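Local structure of cytokinin riboside 5'-monophosphate phosphoribohydrolase (5ZI9) at residues P12-Q16 against Q27-S31. The protein belongs to the SLOG clan of Rossmann-like proteins, with a parallel beta-sheet flanked by helices, and assembles as six chains. Sequence-based numbering, arbitrary orientation.
Sequences PPEEQ and QVQES
A single hydrogen bond joins Gln-16 to the backbone of Gln-29: the amide N of Gln-29 gives its hydrogen to Gln-16 OE1 over 3.2 Å, with 154° at the hydrogen and the donor tilted 24° from the carbonyl plane. Glutamine suits this place because its chain, extended beyond CG (chi2 -179°), is long enough to carry a neutral acceptor from the strand to the loop.

Van der Waals packing centres on Val-28, whose CB is directed toward 12-16 and whose side chain crosses that of Gln-16 at about a right angle. Val-28 CG1 lies 3.5 Å from Gln-16 OE1 and 3.7 Å from Pro-13 O. Val-28 CG2 packs 3.8 Å from Pro-13 O and, more loosely, 4.2 Å from Gln-16 CG. Beta-branched valine suits the place by offering two methyls close to the backbone, while the proline ring adds a distant touch, Pro-13 CD to Val-28 CG1 at 4.4 Å.

Glu-14 N is hydrogen-bonded to Glu-140 OE2 of the second subunit, another copy of the protein, and Pro-13 packs on its Pro-138. Backbone hydrogen bonding of Gln-16 with Arg-23 marks the motif: a two-stranded antiparallel beta-hairpin, 15-18 with 21-24, in an N-terminal arm far from the Rossmann-type core, its outgoing loop folded back beside the first strand.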
# COMPACT_ATOMS: atom_id res chain seq x y z
N PRO B 12 -22.80 13.60 -24.04
CA PRO B 12 -22.27 12.82 -22.92
C PRO B 12 -22.10 11.45 -23.52
O PRO B 12 -23.02 10.92 -24.12
CB PRO B 12 -23.40 12.82 -21.90
CG PRO B 12 -24.42 13.74 -22.42
CD PRO B 12 -23.90 14.46 -23.60
N PRO B 13 -20.92 10.90 -23.38
CA PRO B 13 -20.51 9.64 -23.97
C PRO B 13 -21.42 8.43 -23.96
O PRO B 13 -22.21 8.20 -23.09
CB PRO B 13 -19.25 9.31 -23.20
CG PRO B 13 -18.92 10.50 -22.39
CD PRO B 13 -20.20 11.17 -22.14
N GLU B 14 -21.25 7.63 -24.98
CA GLU B 14 -21.96 6.40 -25.07
C GLU B 14 -21.04 5.29 -24.64
O GLU B 14 -21.49 4.24 -24.31
CB GLU B 14 -22.50 6.17 -26.45
CG GLU B 14 -24.01 6.18 -26.46
CD GLU B 14 -24.57 6.69 -27.74
OE1 GLU B 14 -25.55 6.11 -28.24
OE2 GLU B 14 -24.04 7.69 -28.25
N GLU B 15 -19.76 5.55 -24.66
CA GLU B 15 -18.75 4.60 -24.23
C GLU B 15 -17.63 5.33 -23.51
O GLU B 15 -17.15 6.33 -24.02
CB GLU B 15 -18.17 3.89 -25.43
CG GLU B 15 -17.83 2.46 -25.11
CD GLU B 15 -16.99 1.82 -26.15
OE1 GLU B 15 -15.89 2.33 -26.34
OE2 GLU B 15 -17.43 0.81 -26.75
N GLN B 16 -17.22 4.88 -22.32
CA GLN B 16 -16.12 5.51 -21.58
C GLN B 16 -15.08 4.44 -21.34
O GLN B 16 -15.42 3.34 -20.89
CB GLN B 16 -16.56 6.09 -20.22
CG GLN B 16 -17.13 7.51 -20.23
CD GLN B 16 -17.52 8.03 -18.83
OE1 GLN B 16 -18.34 7.40 -18.09
NE2 GLN B 16 -16.95 9.21 -18.45
N GLN B 27 -24.55 2.69 -17.94
CA GLN B 27 -23.53 2.55 -16.95
C GLN B 27 -22.43 3.65 -17.05
O GLN B 27 -21.58 3.77 -16.16
CB GLN B 27 -22.98 1.14 -17.06
CG GLN B 27 -22.43 0.64 -15.75
CD GLN B 27 -23.47 0.13 -14.79
OE1 GLN B 27 -24.56 -0.25 -15.19
NE2 GLN B 27 -23.12 0.11 -13.49
N VAL B 28 -22.44 4.46 -18.09
CA VAL B 28 -21.62 5.69 -18.14
C VAL B 28 -21.98 6.66 -17.01
O VAL B 28 -23.14 6.84 -16.67
CB VAL B 28 -21.77 6.37 -19.51
CG1 VAL B 28 -21.49 7.88 -19.50
CG2 VAL B 28 -20.89 5.67 -20.55
N GLN B 29 -21.01 7.31 -16.40
CA GLN B 29 -21.34 8.21 -15.30
C GLN B 29 -21.60 9.61 -15.78
O GLN B 29 -21.08 10.02 -16.81
CB GLN B 29 -20.23 8.20 -14.28
CG GLN B 29 -20.21 6.92 -13.47
CD GLN B 29 -18.93 6.78 -12.69
OE1 GLN B 29 -17.81 6.86 -13.24
NE2 GLN B 29 -19.08 6.58 -11.38
N GLU B 30 -22.35 10.36 -14.99
CA GLU B 30 -22.76 11.74 -15.36
C GLU B 30 -21.74 12.79 -14.93
O GLU B 30 -21.72 13.89 -15.46
CB GLU B 30 -24.14 12.11 -14.82
CG GLU B 30 -24.83 11.08 -13.91
CD GLU B 30 -26.35 11.30 -13.79
OE1 GLU B 30 -27.04 11.22 -14.84
OE2 GLU B 30 -26.84 11.56 -12.66
N SER B 31 -20.88 12.45 -13.97
CA SER B 31 -19.79 13.33 -13.56
C SER B 31 -18.49 12.66 -13.89
O SER B 31 -18.44 11.43 -14.03
CB SER B 31 -19.84 13.59 -12.05
OG SER B 31 -19.78 12.37 -11.31